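Local coordinates for poly-beta-1,6-N-acetyl-D-glucosamine N-deacetylase (Aggregatibacter actinomycetemcomitans, PDB 4U10), which probably removes acetyl groups from the N-acetylglucosamine units of poly-beta-1,6-N-acetyl-D-glucosamine by hydrolysis, this chain being its metal-binding polysaccharide deacetylase domain, at residues A[201-213]-A[221-234]. Numbering follows the deposited sequence.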
loop_
_atom_site.group_PDB
_atom_site.type_symbol
_atom_site.label_atom_id
_atom_site.label_comp_id
_atom_site.label_asym_id
_atom_site.label_seq_id
_atom_site.Cartn_x
_atom_site.Cartn_y
_atom_site.Cartn_z
ATOM N N LYS A 201 1.644 6.894 -15.746
ATOM C CA LYS A 201 0.256 6.736 -15.286
ATOM C C LYS A 201 0.156 7.468 -13.919
ATOM O O LYS A 201 0.957 7.163 -13.022
ATOM C CB LYS A 201 -0.060 5.262 -15.029
ATOM C CG LYS A 201 -0.613 4.484 -16.200
ATOM C CD LYS A 201 0.447 3.673 -16.884
ATOM C CE LYS A 201 -0.154 2.478 -17.603
ATOM N NZ LYS A 201 0.923 1.784 -18.347
ATOM N N LYS A 202 -0.738 8.445 -13.780
ATOM C CA LYS A 202 -1.071 9.017 -12.438
ATOM C C LYS A 202 -1.620 7.909 -11.581
ATOM O O LYS A 202 -2.476 7.137 -12.039
ATOM C CB LYS A 202 -2.188 10.072 -12.505
ATOM C CG LYS A 202 -1.810 11.471 -12.921
ATOM C CD LYS A 202 -3.098 12.310 -13.040
ATOM C CE LYS A 202 -2.836 13.781 -12.779
ATOM N NZ LYS A 202 -2.193 14.024 -11.439
ATOM N N PRO A 203 -1.157 7.795 -10.320
ATOM C CA PRO A 203 -1.816 6.785 -9.548
ATOM C C PRO A 203 -3.319 7.047 -9.384
ATOM O O PRO A 203 -3.742 8.200 -9.267
ATOM C CB PRO A 203 -1.124 6.911 -8.148
ATOM C CG PRO A 203 -0.646 8.342 -8.095
ATOM C CD PRO A 203 -0.290 8.661 -9.516
ATOM N N ARG A 204 -4.112 5.991 -9.227
ATOM C CA ARG A 204 -5.542 6.158 -9.041
ATOM C C ARG A 204 -6.045 5.460 -7.779
ATOM O O ARG A 204 -7.250 5.269 -7.565
ATOM C CB ARG A 204 -6.278 5.667 -10.287
ATOM C CG ARG A 204 -5.836 4.329 -10.743
ATOM C CD ARG A 204 -6.502 3.895 -12.074
ATOM N NE ARG A 204 -6.002 2.559 -12.397
ATOM C CZ ARG A 204 -6.300 1.871 -13.482
ATOM N NH1 ARG A 204 -7.106 2.408 -14.389
ATOM N NH2 ARG A 204 -5.792 0.644 -13.636
ATOM N N ILE A 205 -5.120 5.145 -6.893
ATOM C CA ILE A 205 -5.424 4.603 -5.601
ATOM C C ILE A 205 -4.511 5.324 -4.618
ATOM O O ILE A 205 -3.352 5.486 -4.871
ATOM C CB ILE A 205 -5.102 3.084 -5.525
ATOM C CG1 ILE A 205 -5.875 2.252 -6.546
ATOM C CG2 ILE A 205 -5.307 2.458 -4.146
ATOM C CD1 ILE A 205 -5.203 0.898 -6.801
HETATM N N MSE A 206 -5.076 5.699 -3.486
HETATM C CA MSE A 206 -4.280 6.071 -2.284
HETATM C C MSE A 206 -4.327 4.946 -1.322
HETATM O O MSE A 206 -5.420 4.501 -0.887
HETATM C CB MSE A 206 -4.738 7.410 -1.746
HETATM C CG MSE A 206 -4.276 7.701 -0.298
HETATM SE SE MSE A 206 -2.320 7.919 -0.353
HETATM C CE MSE A 206 -2.258 9.701 -1.011
ATOM N N VAL A 207 -3.148 4.479 -0.895
ATOM C CA VAL A 207 -3.112 3.541 0.190
ATOM C C VAL A 207 -2.654 4.219 1.454
ATOM O O VAL A 207 -1.547 4.776 1.509
ATOM C CB VAL A 207 -2.197 2.331 -0.139
ATOM C CG1 VAL A 207 -2.268 1.313 0.991
ATOM C CG2 VAL A 207 -2.567 1.680 -1.486
ATOM N N TRP A 208 -3.441 4.098 2.527
ATOM C CA TRP A 208 -3.159 4.910 3.736
ATOM C C TRP A 208 -2.062 4.250 4.520
ATOM O O TRP A 208 -2.139 3.017 4.768
ATOM C CB TRP A 208 -4.409 4.982 4.613
ATOM C CG TRP A 208 -5.598 5.563 3.907
ATOM C CD1 TRP A 208 -6.798 4.957 3.708
ATOM C CD2 TRP A 208 -5.709 6.883 3.347
ATOM N NE1 TRP A 208 -7.625 5.807 3.031
ATOM C CE2 TRP A 208 -6.984 6.985 2.788
ATOM C CE3 TRP A 208 -4.831 7.976 3.219
ATOM C CZ2 TRP A 208 -7.409 8.124 2.132
ATOM C CZ3 TRP A 208 -5.256 9.069 2.589
ATOM C CH2 TRP A 208 -6.535 9.154 2.049
ATOM N N PRO A 209 -1.022 5.021 4.922
ATOM C CA PRO A 209 -0.065 4.495 5.904
ATOM C C PRO A 209 -0.769 3.992 7.146
ATOM O O PRO A 209 -1.621 4.705 7.711
ATOM C CB PRO A 209 0.764 5.771 6.256
ATOM C CG PRO A 209 0.853 6.451 4.922
ATOM C CD PRO A 209 -0.616 6.380 4.514
ATOM N N TYR A 210 -0.407 2.780 7.575
ATOM C CA TYR A 210 -0.898 2.162 8.807
ATOM C C TYR A 210 -2.397 1.969 8.758
ATOM O O TYR A 210 -3.011 1.775 9.776
ATOM C CB TYR A 210 -0.531 3.069 10.012
ATOM C CG TYR A 210 0.889 3.726 9.979
ATOM C CD1 TYR A 210 2.025 2.989 10.043
ATOM C CD2 TYR A 210 1.035 5.109 9.902
ATOM C CE1 TYR A 210 3.283 3.583 9.997
ATOM C CE2 TYR A 210 2.280 5.724 9.892
ATOM C CZ TYR A 210 3.406 4.948 9.946
ATOM O OH TYR A 210 4.653 5.569 9.939
ATOM N N GLY A 211 -3.042 2.064 7.599
ATOM C CA GLY A 211 -4.494 1.843 7.579
ATOM C C GLY A 211 -5.312 3.070 8.018
ATOM O O GLY A 211 -6.519 2.999 8.042
ATOM N N GLN A 212 -4.662 4.194 8.390
ATOM C CA GLN A 212 -5.371 5.254 9.045
ATOM C C GLN A 212 -5.644 6.439 8.107
ATOM O O GLN A 212 -4.745 6.966 7.457
ATOM C CB GLN A 212 -4.622 5.745 10.287
ATOM C CG GLN A 212 -4.391 4.636 11.338
ATOM C CD GLN A 212 -5.721 4.019 11.810
ATOM O OE1 GLN A 212 -5.844 2.759 11.916
ATOM N NE2 GLN A 212 -6.739 4.868 12.023
ATOM N N PHE A 213 -6.866 6.932 8.204
ATOM C CA PHE A 213 -7.355 8.006 7.338
ATOM C C PHE A 213 -8.498 8.752 7.997
ATOM O O PHE A 213 -8.938 8.395 9.073
ATOM C CB PHE A 213 -7.774 7.398 5.991
ATOM C CG PHE A 213 -9.024 6.569 6.031
ATOM C CD1 PHE A 213 -8.995 5.244 6.414
ATOM C CD2 PHE A 213 -10.230 7.115 5.628
ATOM C CE1 PHE A 213 -10.166 4.516 6.486
ATOM C CE2 PHE A 213 -11.396 6.389 5.676
ATOM C CZ PHE A 213 -11.365 5.079 6.107
ATOM N N ALA A 221 -6.876 13.454 -1.185
ATOM C CA ALA A 221 -6.508 12.440 -2.145
ATOM C C ALA A 221 -7.370 12.565 -3.400
ATOM O O ALA A 221 -6.852 12.492 -4.540
ATOM C CB ALA A 221 -6.657 11.053 -1.556
ATOM N N LYS A 222 -8.676 12.687 -3.197
ATOM C CA LYS A 222 -9.632 12.858 -4.290
ATOM C C LYS A 222 -9.223 14.012 -5.190
ATOM O O LYS A 222 -9.293 13.889 -6.410
ATOM C CB LYS A 222 -11.051 13.065 -3.733
ATOM C CG LYS A 222 -12.077 13.724 -4.678
ATOM C CD LYS A 222 -13.426 13.678 -3.974
ATOM C CE LYS A 222 -14.511 14.546 -4.603
ATOM N NZ LYS A 222 -15.849 14.258 -3.960
ATOM N N GLN A 223 -8.788 15.130 -4.624
ATOM C CA GLN A 223 -8.369 16.226 -5.474
ATOM C C GLN A 223 -7.220 15.901 -6.422
ATOM O O GLN A 223 -7.034 16.632 -7.387
ATOM C CB GLN A 223 -7.974 17.448 -4.698
ATOM C CG GLN A 223 -9.122 18.161 -4.091
ATOM C CD GLN A 223 -8.701 19.437 -3.416
ATOM O OE1 GLN A 223 -9.012 19.664 -2.247
ATOM N NE2 GLN A 223 -7.998 20.285 -4.152
ATOM N N SER A 224 -6.405 14.885 -6.115
ATOM C CA SER A 224 -5.306 14.506 -7.014
ATOM C C SER A 224 -5.576 13.233 -7.796
ATOM O O SER A 224 -4.661 12.671 -8.384
ATOM C CB SER A 224 -3.978 14.437 -6.261
ATOM O OG SER A 224 -3.564 15.754 -5.950
ATOM N N GLY A 225 -6.828 12.815 -7.847
ATOM C CA GLY A 225 -7.240 11.697 -8.686
ATOM C C GLY A 225 -7.310 10.362 -8.000
ATOM O O GLY A 225 -7.337 9.338 -8.669
HETATM N N MSE A 226 -7.331 10.343 -6.663
HETATM C CA MSE A 226 -7.352 9.088 -5.939
HETATM C C MSE A 226 -8.597 9.062 -5.099
HETATM O O MSE A 226 -8.578 9.424 -3.872
HETATM C CB MSE A 226 -6.060 8.984 -5.167
HETATM C CG MSE A 226 -4.896 9.119 -6.135
HETATM SE SE MSE A 226 -3.224 9.058 -5.091
HETATM C CE MSE A 226 -2.631 10.822 -4.938
ATOM N N THR A 227 -9.694 8.663 -5.755
ATOM C CA THR A 227 -10.994 8.524 -5.121
ATOM C C THR A 227 -11.133 7.125 -4.520
ATOM O O THR A 227 -11.806 6.950 -3.531
ATOM C CB THR A 227 -12.133 8.809 -6.156
ATOM O OG1 THR A 227 -12.114 10.191 -6.453
ATOM C CG2 THR A 227 -13.468 8.499 -5.600
ATOM N N HIS A 228 -10.468 6.139 -5.127
ATOM C CA HIS A 228 -10.287 4.831 -4.496
ATOM C C HIS A 228 -9.166 4.867 -3.461
ATOM O O HIS A 228 -8.036 5.244 -3.746
ATOM C CB HIS A 228 -10.039 3.758 -5.548
ATOM C CG HIS A 228 -11.180 3.608 -6.491
ATOM N ND1 HIS A 228 -12.328 2.910 -6.168
ATOM C CD2 HIS A 228 -11.368 4.086 -7.733
ATOM C CE1 HIS A 228 -13.180 3.004 -7.172
ATOM N NE2 HIS A 228 -12.610 3.701 -8.137
ATOM N N HIS A 229 -9.486 4.456 -2.260
ATOM C CA HIS A 229 -8.506 4.418 -1.190
ATOM C C HIS A 229 -8.515 3.085 -0.460
ATOM O O HIS A 229 -9.570 2.509 -0.147
ATOM C CB HIS A 229 -8.668 5.670 -0.285
ATOM C CG HIS A 229 -9.997 5.796 0.376
ATOM N ND1 HIS A 229 -10.248 5.315 1.639
ATOM C CD2 HIS A 229 -11.141 6.390 -0.034
ATOM C CE1 HIS A 229 -11.489 5.602 1.986
ATOM N NE2 HIS A 229 -12.060 6.222 0.972
ATOM N N PHE A 230 -7.331 2.590 -0.139
ATOM C CA PHE A 230 -7.171 1.304 0.538
ATOM C C PHE A 230 -6.905 1.527 2.039
ATOM O O PHE A 230 -5.843 2.040 2.419
ATOM C CB PHE A 230 -5.972 0.549 -0.048
ATOM C CG PHE A 230 -6.200 -0.131 -1.410
ATOM C CD1 PHE A 230 -7.270 0.144 -2.237
ATOM C CD2 PHE A 230 -5.223 -1.041 -1.882
ATOM C CE1 PHE A 230 -7.371 -0.504 -3.509
ATOM C CE2 PHE A 230 -5.358 -1.681 -3.079
ATOM C CZ PHE A 230 -6.423 -1.409 -3.871
ATOM N N ALA A 231 -7.820 1.036 2.882
ATOM C CA ALA A 231 -7.644 1.009 4.353
ATOM C C ALA A 231 -7.249 -0.413 4.836
ATOM O O ALA A 231 -6.687 -1.195 4.074
ATOM C CB ALA A 231 -8.928 1.546 5.023
ATOM N N LEU A 232 -7.452 -0.762 6.102
ATOM C CA LEU A 232 -7.241 -2.126 6.520
ATOM C C LEU A 232 -8.619 -2.729 6.831
ATOM O O LEU A 232 -9.583 -2.512 6.062
ATOM C CB LEU A 232 -6.239 -2.196 7.675
ATOM C CG LEU A 232 -4.799 -1.858 7.280
ATOM C CD1 LEU A 232 -3.858 -1.870 8.486
ATOM C CD2 LEU A 232 -4.363 -2.900 6.277
ATOM N N GLY A 233 -8.711 -3.447 7.951
ATOM C CA GLY A 233 -9.844 -4.331 8.265
ATOM C C GLY A 233 -11.088 -3.665 8.844
ATOM O O GLY A 233 -11.978 -4.344 9.330
ATOM N N GLN A 234 -11.145 -2.348 8.765
ATOM C CA GLN A 234 -12.323 -1.573 9.138
ATOM C C GLN A 234 -13.528 -1.683 8.149
ATOM O O GLN A 234 -14.560 -0.980 8.294
ATOM C CB GLN A 234 -11.884 -0.105 9.365
ATOM C CG GLN A 234 -10.970 0.568 8.316
ATOM C CD GLN A 234 -9.486 0.609 8.701
ATOM O OE1 GLN A 234 -8.814 -0.413 8.668
ATOM N NE2 GLN A 234 -8.972 1.794 9.047
HETATM O O HOH W 1 -3.037 10.654 -8.993
HETATM O O HOH W 2 -9.356 6.927 -7.910
HETATM O O HOH W 3 -4.117 1.255 4.397
#
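M206 and V207 pair in parallel with H229 and F230, strand 205-207 meeting strand 228-230 at 23° through three backbone bonds: M206 N to H228 O, F230 N to M206 O (2.8 Å) and W208 N to F230 O. Helix 215-222 connects them as a beta-alpha-beta unit, and G225, whose positive phi suits glycine, closes that helix in a Schellman motif. On one side of the sheet, branched aliphatic residues pack against an aromatic: I205 CG2, turned anti to the backbone N (chi1 -59° for CG1), lies over a face of the F230 ring, 3.7 Å from its centroid in a CH-pi contact, while V207 CG2 comes within 3.8 Å of F230 CD2. The other side is covered by the helix and its exit: the CB of selenomethionine M206 meets A221 CB (4.1 Å), a single methyl whose small size suits the close approach of the helix, and the CB of M226, also selenomethionine (4.0 Å). Just past strand 205-207, W208 turns its NE1 edge to H229 ND1 (3.0 Å), and the F213 ring slants against H229, completing an aromatic cluster. A water donates to both W208 O and F230 O, bridging the two segments just past the strand ends. V207 O is hydrogen-bonded to H144 ND1, and its side chain lies near D74; D74 and H144 bind separate zinc ions, so this strand pairing brings V207 up to ligands of two zinc sites.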